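Local structure of STIL N-terminal domain-containing protein (Trichoplax adhaerens, 5OI9) at residues 48-56 / 174-185; 87-96 / 108-118. The protein probably acts in centriole assembly as a STIL relative, this chain being its N-terminal domain, a part that may bind CEP85-like partners. All coordinates share one frame; numbering follows the deposited sequence.

Both contacts reach one large mixed sheet, with centres about 20 Å apart. Along the chain, the 87-96 / 108-118 pair falls between the two segments of interaction 1: segment 48-56 comes first, then 87-96 and 108-118, and last 174-185. In interaction 1, helix 45-61 packs on the hairpin formed by strands 167-176 and 180-192; interaction 2 closes the end of strand 85-97 against strand 108-109 and the loop after it. Phe-92 of strand 85-97 joins them, its ring packing against Ala-51 and Ser-54 of the helix. The helix therefore touches strands from both early and late parts of the chain, and residues distant in sequence meet on one sheet.

Interaction 1 of 2, residues 48-56 / 174-185; sequences LRLAQRSAY and YYVDSDEISINV
Gln-52 and Tyr-174 bring the backbones closest, their CA atoms 7.2 Å apart, where helix 48-56 lies across a beta hairpin. The helix axis passes 10.1 Å from that of strand 174-176 at 69°, and 10.5 Å from that of strand 180-185 at 105°, so it straddles both strands. Gln-52 fills the middle. Its CG stands anti to the backbone N (chi1 -171°) and the chain then bends, bringing the amide down among three side chains. Gln-52 NE2 packs tightly on Val-176 CG2 at 3.2 Å and also meets the Tyr-174 ring obliquely, while Gln-52 OE1 lies 3.6 Å from Ile-181 CD1. A long, flexible side chain suits this place because its methylenes add apolar surface against Tyr-174 and Ile-183. Tyr-56 CD1 comes to the edge of the Tyr-174 ring, 3.8 Å from CE2, and small Ala-55 lets that ring approach the helix. Val-176 CG2 sits over one face of the Tyr-56 ring in a CH-pi contact, 4.2 Å from the centroid and almost on its normal. Towards the start of the segment, Leu-48 CD1 touches Val-185 CG2 at 4.2 Å. Arg-49 brushes Ile-181, but its charge pairs with Glu-45. Ile-181, Ile-183 and Val-185 alternate as a strand does when it presents one face, and the whole is a helix packed across one face of an antiparallel hairpin in a mixed sheet.

Interaction 2 of 2, residues 87-96 / 108-118; sequences INIDRFDPGR and HVPTAVIPGDV
Asp-93 turns the edge of its carboxylate to Thr-111 and takes two bonds there, both on syn lone pairs: Thr-111 OG1 donates a hydrogen bond to Asp-93 OD1 at 2.6 Å, and Thr-111 N reaches Asp-93 OD2 at 2.7 Å. With CG anti to the backbone N (chi1 -176°), the carboxylate swings out toward Thr-111, and the bonds hold it there. Gly-95 N approaches OD1 from above the carboxylate plane, making an Asx turn. Without that carboxylate, as with an alanine here, Thr-111 OG1 and N and Gly-95 N would probably lose their common acceptor group, leaving turn and loop less fixed. The turn leads into the hairpin of strands 85-97 and 108-109, where Arg-96 and Val-109 form an antiparallel hydrogen-bonded pair (Arg-96 N to Val-109 O 2.6 Å, Val-109 N to Arg-96 O 3.0 Å). At Gly-95 phi is 89°, where a CB would jam against Pro-94 O, so a residue without a side chain fits. One face of the Arg-96 guanidinium lies over Thr-111 O, while His-108 CE1 comes edge-on to Pro-94 O. At the classic bulge of Asp-90 and Arg-91 opposite Leu-74, Arg-91 NH1 and NH2 both bond Asp-117 OD1 from one face of the carboxylate plane, a salt bridge that Asp-90 OD1, at Arg-91 NE, extends into a network.

Interaction 1 of 2, residues 48-56 / 174-185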
loop_
_atom_site.group_PDB
_atom_site.type_symbol
_atom_site.label_atom_id
_atom_site.label_comp_id
_atom_site.label_asym_id
_atom_site.label_seq_id
_atom_site.Cartn_x
_atom_site.Cartn_y
_atom_site.Cartn_z
ATOM N N LEU A 48 -4.829 -21.395 -3.222
ATOM C CA LEU A 48 -3.872 -22.237 -2.506
ATOM C C LEU A 48 -3.825 -23.642 -3.097
ATOM O O LEU A 48 -2.749 -24.244 -3.195
ATOM C CB LEU A 48 -4.226 -22.300 -1.019
ATOM C CG LEU A 48 -4.012 -21.030 -0.193
ATOM C CD1 LEU A 48 -4.559 -21.214 1.214
ATOM C CD2 LEU A 48 -2.537 -20.655 -0.152
ATOM N N ARG A 49 -4.982 -24.182 -3.490
ATOM C CA ARG A 49 -5.005 -25.510 -4.096
ATOM C C ARG A 49 -4.276 -25.516 -5.435
ATOM O O ARG A 49 -3.533 -26.456 -5.741
ATOM C CB ARG A 49 -6.447 -25.990 -4.263
ATOM C CG ARG A 49 -6.565 -27.396 -4.843
ATOM C CD ARG A 49 -8.017 -27.809 -5.041
ATOM N NE ARG A 49 -8.723 -27.977 -3.774
ATOM C CZ ARG A 49 -8.754 -29.111 -3.080
ATOM N NH1 ARG A 49 -8.118 -30.183 -3.530
ATOM N NH2 ARG A 49 -9.422 -29.172 -1.936
ATOM N N LEU A 50 -4.469 -24.469 -6.246
ATOM C CA LEU A 50 -3.730 -24.357 -7.500
ATOM C C LEU A 50 -2.236 -24.196 -7.249
ATOM O O LEU A 50 -1.415 -24.785 -7.962
ATOM C CB LEU A 50 -4.261 -23.183 -8.322
ATOM C CG LEU A 50 -5.696 -23.269 -8.842
ATOM C CD1 LEU A 50 -6.097 -21.952 -9.484
ATOM C CD2 LEU A 50 -5.842 -24.412 -9.832
ATOM N N ALA A 51 -1.866 -23.400 -6.242
ATOM C CA ALA A 51 -0.455 -23.226 -5.914
ATOM C C ALA A 51 0.177 -24.547 -5.497
ATOM O O ALA A 51 1.268 -24.902 -5.959
ATOM C CB ALA A 51 -0.297 -22.181 -4.809
ATOM N N GLN A 52 -0.498 -25.290 -4.618
ATOM C CA GLN A 52 0.040 -26.572 -4.178
ATOM C C GLN A 52 0.058 -27.579 -5.320
ATOM O O GLN A 52 1.003 -28.368 -5.444
ATOM C CB GLN A 52 -0.771 -27.102 -2.994
ATOM C CG GLN A 52 -0.173 -28.323 -2.310
ATOM C CD GLN A 52 -0.442 -29.614 -3.062
ATOM O OE1 GLN A 52 -1.497 -29.782 -3.671
ATOM N NE2 GLN A 52 0.521 -30.524 -3.038
ATOM N N ARG A 53 -0.979 -27.570 -6.160
ATOM C CA ARG A 53 -1.025 -28.483 -7.299
ATOM C C ARG A 53 0.154 -28.248 -8.233
ATOM O O ARG A 53 0.854 -29.192 -8.619
ATOM C CB ARG A 53 -2.351 -28.318 -8.046
ATOM C CG ARG A 53 -2.509 -29.223 -9.256
ATOM C CD ARG A 53 -3.850 -29.004 -9.945
ATOM N NE ARG A 53 -3.992 -27.642 -10.455
ATOM C CZ ARG A 53 -3.605 -27.253 -11.667
ATOM N NH1 ARG A 53 -3.049 -28.123 -12.499
ATOM N NH2 ARG A 53 -3.772 -25.993 -12.045
ATOM N N SER A 54 0.396 -26.986 -8.598
ATOM C CA SER A 54 1.520 -26.668 -9.473
ATOM C C SER A 54 2.846 -27.020 -8.814
ATOM O O SER A 54 3.758 -27.536 -9.471
ATOM C CB SER A 54 1.482 -25.189 -9.849
ATOM O OG SER A 54 0.212 -24.835 -10.369
ATOM N N ALA A 55 2.968 -26.756 -7.513
ATOM C CA ALA A 55 4.215 -27.038 -6.811
ATOM C C ALA A 55 4.491 -28.535 -6.747
ATOM O O ALA A 55 5.639 -28.967 -6.910
ATOM C CB ALA A 55 4.169 -26.444 -5.403
ATOM N N TYR A 56 3.451 -29.339 -6.518
ATOM C CA TYR A 56 3.657 -30.768 -6.304
ATOM C C TYR A 56 4.041 -31.478 -7.598
ATOM O O TYR A 56 4.843 -32.418 -7.579
ATOM C CB TYR A 56 2.404 -31.396 -5.697
ATOM C CG TYR A 56 2.624 -32.802 -5.196
ATOM C CD1 TYR A 56 3.587 -33.068 -4.232
ATOM C CD2 TYR A 56 1.870 -33.863 -5.679
ATOM C CE1 TYR A 56 3.798 -34.350 -3.765
ATOM C CE2 TYR A 56 2.073 -35.152 -5.217
ATOM C CZ TYR A 56 3.038 -35.388 -4.260
ATOM O OH TYR A 56 3.248 -36.665 -3.793
ATOM N N TYR A 174 3.824 -27.411 2.618
ATOM C CA TYR A 174 2.736 -28.328 2.316
ATOM C C TYR A 174 3.196 -29.775 2.429
ATOM O O TYR A 174 4.393 -30.081 2.400
ATOM C CB TYR A 174 2.154 -28.077 0.917
ATOM C CG TYR A 174 3.076 -28.437 -0.229
ATOM C CD1 TYR A 174 4.107 -27.590 -0.607
ATOM C CD2 TYR A 174 2.905 -29.619 -0.943
ATOM C CE1 TYR A 174 4.947 -27.908 -1.654
ATOM C CE2 TYR A 174 3.742 -29.946 -1.993
ATOM C CZ TYR A 174 4.761 -29.086 -2.344
ATOM O OH TYR A 174 5.598 -29.406 -3.389
ATOM N N TYR A 175 2.215 -30.664 2.560
ATOM C CA TYR A 175 2.462 -32.095 2.624
ATOM C C TYR A 175 1.272 -32.819 2.016
ATOM O O TYR A 175 0.123 -32.412 2.211
ATOM C CB TYR A 175 2.691 -32.562 4.065
ATOM C CG TYR A 175 3.198 -33.982 4.174
ATOM C CD1 TYR A 175 4.543 -34.275 3.984
ATOM C CD2 TYR A 175 2.336 -35.031 4.471
ATOM C CE1 TYR A 175 5.016 -35.570 4.081
ATOM C CE2 TYR A 175 2.800 -36.332 4.571
ATOM C CZ TYR A 175 4.141 -36.593 4.375
ATOM O OH TYR A 175 4.611 -37.884 4.474
ATOM N N VAL A 176 1.555 -33.884 1.270
ATOM C CA VAL A 176 0.530 -34.718 0.656
ATOM C C VAL A 176 0.686 -36.133 1.190
ATOM O O VAL A 176 1.783 -36.701 1.143
ATOM C CB VAL A 176 0.623 -34.707 -0.882
ATOM C CG1 VAL A 176 -0.410 -35.649 -1.482
ATOM C CG2 VAL A 176 0.432 -33.308 -1.414
ATOM N N ASP A 177 -0.404 -36.690 1.714
ATOM C CA ASP A 177 -0.465 -38.109 2.030
ATOM C C ASP A 177 -1.686 -38.712 1.349
ATOM O O ASP A 177 -2.311 -38.060 0.509
ATOM C CB ASP A 177 -0.502 -38.341 3.544
ATOM C CG ASP A 177 -1.529 -37.476 4.244
ATOM O OD1 ASP A 177 -2.726 -37.566 3.900
ATOM O OD2 ASP A 177 -1.137 -36.709 5.148
ATOM N N SER A 178 -2.042 -39.947 1.708
ATOM C CA SER A 178 -3.150 -40.615 1.032
ATOM C C SER A 178 -4.486 -39.935 1.311
ATOM O O SER A 178 -5.409 -40.031 0.495
ATOM C CB SER A 178 -3.211 -42.084 1.451
ATOM O OG SER A 178 -1.992 -42.746 1.165
ATOM N N ASP A 179 -4.605 -39.238 2.442
ATOM C CA ASP A 179 -5.891 -38.714 2.887
ATOM C C ASP A 179 -6.138 -37.274 2.459
ATOM O O ASP A 179 -7.236 -36.948 1.994
ATOM C CB ASP A 179 -5.997 -38.803 4.411
ATOM C CG ASP A 179 -5.892 -40.222 4.921
ATOM O OD1 ASP A 179 -6.297 -41.144 4.187
ATOM O OD2 ASP A 179 -5.407 -40.414 6.056
ATOM N N GLU A 180 -5.152 -36.396 2.618
ATOM C CA GLU A 180 -5.415 -34.970 2.522
ATOM C C GLU A 180 -4.163 -34.234 2.077
ATOM O O GLU A 180 -3.053 -34.773 2.085
ATOM C CB GLU A 180 -5.894 -34.412 3.866
ATOM C CG GLU A 180 -4.819 -34.459 4.941
ATOM C CD GLU A 180 -5.361 -34.220 6.334
ATOM O OE1 GLU A 180 -6.523 -33.781 6.459
ATOM O OE2 GLU A 180 -4.622 -34.478 7.307
ATOM N N ILE A 181 -4.367 -32.978 1.694
ATOM C CA ILE A 181 -3.293 -32.018 1.491
ATOM C C ILE A 181 -3.310 -31.062 2.675
ATOM O O ILE A 181 -4.352 -30.474 2.988
ATOM C CB ILE A 181 -3.466 -31.259 0.164
ATOM C CG1 ILE A 181 -3.677 -32.244 -0.991
ATOM C CG2 ILE A 181 -2.263 -30.365 -0.099
ATOM C CD1 ILE A 181 -4.205 -31.604 -2.260
ATOM N N SER A 182 -2.174 -30.926 3.352
ATOM C CA SER A 182 -2.040 -30.013 4.476
ATOM C C SER A 182 -1.054 -28.911 4.113
ATOM O O SER A 182 -0.017 -29.174 3.502
ATOM C CB SER A 182 -1.574 -30.748 5.738
ATOM O OG SER A 182 -0.287 -31.307 5.557
ATOM N N ILE A 183 -1.387 -27.675 4.480
ATOM C CA ILE A 183 -0.553 -26.517 4.167
ATOM C C ILE A 183 -0.453 -25.631 5.401
ATOM O O ILE A 183 -1.472 -25.289 6.009
ATOM C CB ILE A 183 -1.104 -25.697 2.983
ATOM C CG1 ILE A 183 -1.388 -26.591 1.776
ATOM C CG2 ILE A 183 -0.122 -24.598 2.598
ATOM C CD1 ILE A 183 -1.875 -25.826 0.566
ATOM N N ASN A 184 0.769 -25.250 5.764
ATOM C CA ASN A 184 1.002 -24.206 6.755
ATOM C C ASN A 184 1.305 -22.914 6.006
ATOM O O ASN A 184 2.329 -22.809 5.323
ATOM C CB ASN A 184 2.142 -24.573 7.698
ATOM C CG ASN A 184 2.422 -23.484 8.718
ATOM O OD1 ASN A 184 3.389 -22.733 8.592
ATOM N ND2 ASN A 184 1.567 -23.385 9.728
ATOM N N VAL A 185 0.414 -21.936 6.130
ATOM C CA VAL A 185 0.534 -20.667 5.422
ATOM C C VAL A 185 0.992 -19.612 6.418
ATOM O O VAL A 185 0.299 -19.334 7.402
ATOM C CB VAL A 185 -0.796 -20.264 4.764
ATOM C CG1 VAL A 185 -0.644 -18.954 4.005
ATOM C CG2 VAL A 185 -1.299 -21.368 3.853
#

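Interaction 2 of 2, residues 87-96 / 108-118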
loop_
_atom_site.group_PDB
_atom_site.type_symbol
_atom_site.label_atom_id
_atom_site.label_comp_id
_atom_site.label_asym_id
_atom_site.label_seq_id
_atom_site.Cartn_x
_atom_site.Cartn_y
_atom_site.Cartn_z
ATOM N N ILE A 87 -6.678 -7.158 2.120
ATOM C CA ILE A 87 -6.105 -7.697 0.891
ATOM C C ILE A 87 -6.835 -8.994 0.567
ATOM O O ILE A 87 -6.834 -9.931 1.373
ATOM C CB ILE A 87 -4.592 -7.934 1.024
ATOM C CG1 ILE A 87 -3.887 -6.667 1.517
ATOM C CG2 ILE A 87 -4.003 -8.393 -0.304
ATOM C CD1 ILE A 87 -4.102 -5.467 0.629
ATOM N N ASN A 88 -7.463 -9.050 -0.605
ATOM C CA ASN A 88 -8.224 -10.220 -1.040
ATOM C C ASN A 88 -7.378 -10.981 -2.055
ATOM O O ASN A 88 -7.263 -10.571 -3.212
ATOM C CB ASN A 88 -9.566 -9.804 -1.633
ATOM C CG ASN A 88 -10.484 -10.987 -1.895
ATOM O OD1 ASN A 88 -10.467 -11.976 -1.163
ATOM N ND2 ASN A 88 -11.288 -10.891 -2.947
ATOM N N ILE A 89 -6.797 -12.097 -1.624
ATOM C CA ILE A 89 -5.909 -12.905 -2.453
ATOM C C ILE A 89 -6.709 -14.071 -3.020
ATOM O O ILE A 89 -7.215 -14.911 -2.264
ATOM C CB ILE A 89 -4.699 -13.409 -1.650
ATOM C CG1 ILE A 89 -3.945 -12.233 -1.025
ATOM C CG2 ILE A 89 -3.779 -14.238 -2.531
ATOM C CD1 ILE A 89 -2.724 -12.644 -0.227
ATOM N N ASP A 90 -6.816 -14.137 -4.353
ATOM C CA ASP A 90 -7.644 -15.161 -4.980
ATOM C C ASP A 90 -7.080 -15.690 -6.296
ATOM O O ASP A 90 -7.801 -16.387 -7.021
ATOM C CB ASP A 90 -9.061 -14.624 -5.220
ATOM C CG ASP A 90 -9.095 -13.487 -6.226
ATOM O OD1 ASP A 90 -8.065 -12.795 -6.381
ATOM O OD2 ASP A 90 -10.149 -13.283 -6.862
ATOM N N ARG A 91 -5.825 -15.397 -6.632
ATOM C CA ARG A 91 -5.259 -15.829 -7.902
ATOM C C ARG A 91 -3.845 -16.345 -7.697
ATOM O O ARG A 91 -3.032 -15.694 -7.035
ATOM C CB ARG A 91 -5.253 -14.687 -8.923
ATOM C CG ARG A 91 -6.600 -14.415 -9.562
ATOM C CD ARG A 91 -6.568 -13.097 -10.304
ATOM N NE ARG A 91 -6.445 -11.977 -9.377
ATOM C CZ ARG A 91 -5.827 -10.837 -9.661
ATOM N NH1 ARG A 91 -5.259 -10.667 -10.848
ATOM N NH2 ARG A 91 -5.767 -9.871 -8.753
ATOM N N PHE A 92 -3.564 -17.511 -8.267
ATOM C CA PHE A 92 -2.223 -18.073 -8.300
ATOM C C PHE A 92 -1.597 -17.811 -9.662
ATOM O O PHE A 92 -2.273 -17.880 -10.692
ATOM C CB PHE A 92 -2.247 -19.575 -8.015
ATOM C CG PHE A 92 -0.971 -20.281 -8.374
ATOM C CD1 PHE A 92 0.160 -20.137 -7.588
ATOM C CD2 PHE A 92 -0.902 -21.085 -9.500
ATOM C CE1 PHE A 92 1.334 -20.783 -7.916
ATOM C CE2 PHE A 92 0.271 -21.734 -9.834
ATOM C CZ PHE A 92 1.391 -21.585 -9.041
ATOM N N ASP A 93 -0.305 -17.511 -9.660
ATOM C CA ASP A 93 0.414 -17.195 -10.888
ATOM C C ASP A 93 1.830 -17.749 -10.801
ATOM O O ASP A 93 2.628 -17.286 -9.974
ATOM C CB ASP A 93 0.432 -15.681 -11.118
ATOM C CG ASP A 93 1.086 -15.293 -12.432
ATOM O OD1 ASP A 93 1.325 -16.183 -13.277
ATOM O OD2 ASP A 93 1.361 -14.089 -12.619
ATOM N N PRO A 94 2.175 -18.742 -11.623
ATOM C CA PRO A 94 3.543 -19.286 -11.573
ATOM C C PRO A 94 4.601 -18.269 -11.947
ATOM O O PRO A 94 5.737 -18.360 -11.465
ATOM C CB PRO A 94 3.498 -20.448 -12.578
ATOM C CG PRO A 94 2.042 -20.752 -12.767
ATOM C CD PRO A 94 1.333 -19.443 -12.604
ATOM N N GLY A 95 4.264 -17.299 -12.793
ATOM C CA GLY A 95 5.189 -16.258 -13.178
ATOM C C GLY A 95 6.022 -16.624 -14.394
ATOM O O GLY A 95 6.075 -17.772 -14.840
ATOM N N ARG A 96 6.685 -15.609 -14.938
ATOM C CA ARG A 96 7.565 -15.759 -16.085
ATOM C C ARG A 96 9.016 -15.566 -15.666
ATOM O O ARG A 96 9.313 -14.886 -14.680
ATOM C CB ARG A 96 7.228 -14.747 -17.185
ATOM C CG ARG A 96 5.769 -14.704 -17.600
ATOM C CD ARG A 96 5.529 -13.563 -18.581
ATOM N NE ARG A 96 5.943 -12.277 -18.024
ATOM C CZ ARG A 96 5.860 -11.118 -18.670
ATOM N NH1 ARG A 96 5.380 -11.076 -19.906
ATOM N NH2 ARG A 96 6.260 -9.999 -18.081
ATOM N N HIS A 108 12.400 -13.045 -12.274
ATOM C CA HIS A 108 11.150 -13.763 -12.052
ATOM C C HIS A 108 10.039 -12.747 -11.808
ATOM O O HIS A 108 10.078 -12.009 -10.816
ATOM C CB HIS A 108 11.299 -14.718 -10.864
ATOM C CG HIS A 108 10.087 -15.554 -10.587
ATOM N ND1 HIS A 108 9.520 -16.383 -11.531
ATOM C CD2 HIS A 108 9.349 -15.705 -9.462
ATOM C CE1 HIS A 108 8.478 -17.000 -11.003
ATOM N NE2 HIS A 108 8.352 -16.606 -9.748
ATOM N N VAL A 109 9.062 -12.704 -12.709
ATOM C CA VAL A 109 8.002 -11.695 -12.671
ATOM C C VAL A 109 6.662 -12.360 -12.947
ATOM O O VAL A 109 6.603 -13.462 -13.508
ATOM C CB VAL A 109 8.249 -10.563 -13.692
ATOM C CG1 VAL A 109 9.500 -9.773 -13.331
ATOM C CG2 VAL A 109 8.348 -11.129 -15.104
ATOM N N PRO A 110 5.561 -11.713 -12.552
ATOM C CA PRO A 110 4.235 -12.277 -12.836
ATOM C C PRO A 110 3.966 -12.387 -14.330
ATOM O O PRO A 110 4.623 -11.754 -15.161
ATOM C CB PRO A 110 3.273 -11.284 -12.172
ATOM C CG PRO A 110 4.081 -10.623 -11.118
ATOM C CD PRO A 110 5.474 -10.536 -11.668
ATOM N N THR A 111 2.968 -13.209 -14.664
ATOM C CA THR A 111 2.619 -13.444 -16.062
ATOM C C THR A 111 2.155 -12.159 -16.737
ATOM O O THR A 111 2.770 -11.690 -17.701
ATOM C CB THR A 111 1.537 -14.522 -16.160
ATOM O OG1 THR A 111 2.084 -15.791 -15.780
ATOM C CG2 THR A 111 0.997 -14.611 -17.583
ATOM N N ALA A 112 1.065 -11.576 -16.243
ATOM C CA ALA A 112 0.506 -10.352 -16.807
ATOM C C ALA A 112 0.047 -9.468 -15.657
ATOM O O ALA A 112 -0.975 -9.750 -15.022
ATOM C CB ALA A 112 -0.646 -10.656 -17.764
ATOM N N VAL A 113 0.800 -8.402 -15.389
ATOM C CA VAL A 113 0.476 -7.510 -14.282
ATOM C C VAL A 113 -0.751 -6.683 -14.648
ATOM O O VAL A 113 -0.732 -5.907 -15.610
ATOM C CB VAL A 113 1.668 -6.610 -13.935
ATOM C CG1 VAL A 113 1.330 -5.723 -12.746
ATOM C CG2 VAL A 113 2.901 -7.453 -13.649
ATOM N N ILE A 114 -1.822 -6.851 -13.881
ATOM C CA ILE A 114 -3.041 -6.062 -14.045
ATOM C C ILE A 114 -2.940 -4.840 -13.141
ATOM O O ILE A 114 -2.465 -4.958 -12.002
ATOM C CB ILE A 114 -4.292 -6.896 -13.718
ATOM C CG1 ILE A 114 -4.425 -8.072 -14.686
ATOM C CG2 ILE A 114 -5.548 -6.036 -13.744
ATOM C CD1 ILE A 114 -5.637 -8.940 -14.419
ATOM N N PRO A 115 -3.340 -3.653 -13.598
ATOM C CA PRO A 115 -3.433 -2.512 -12.679
ATOM C C PRO A 115 -4.423 -2.803 -11.560
ATOM O O PRO A 115 -5.537 -3.274 -11.799
ATOM C CB PRO A 115 -3.905 -1.364 -13.579
ATOM C CG PRO A 115 -4.469 -2.026 -14.799
ATOM C CD PRO A 115 -3.664 -3.274 -14.982
ATOM N N GLY A 116 -4.000 -2.529 -10.328
ATOM C CA GLY A 116 -4.761 -2.898 -9.155
ATOM C C GLY A 116 -4.349 -4.208 -8.517
ATOM O O GLY A 116 -4.954 -4.605 -7.512
ATOM N N ASP A 117 -3.344 -4.888 -9.063
ATOM C CA ASP A 117 -2.901 -6.162 -8.517
ATOM C C ASP A 117 -1.925 -5.939 -7.370
ATOM O O ASP A 117 -0.932 -5.218 -7.517
ATOM C CB ASP A 117 -2.236 -7.010 -9.601
ATOM C CG ASP A 117 -3.228 -7.854 -10.373
ATOM O OD1 ASP A 117 -4.419 -7.862 -10.000
ATOM O OD2 ASP A 117 -2.811 -8.515 -11.349
ATOM N N VAL A 118 -2.212 -6.557 -6.229
ATOM C CA VAL A 118 -1.217 -6.732 -5.178
ATOM C C VAL A 118 -0.359 -7.938 -5.543
ATOM O O VAL A 118 -0.881 -9.036 -5.758
ATOM C CB VAL A 118 -1.885 -6.919 -3.809
ATOM C CG1 VAL A 118 -0.835 -7.172 -2.737
ATOM C CG2 VAL A 118 -2.734 -5.704 -3.459
#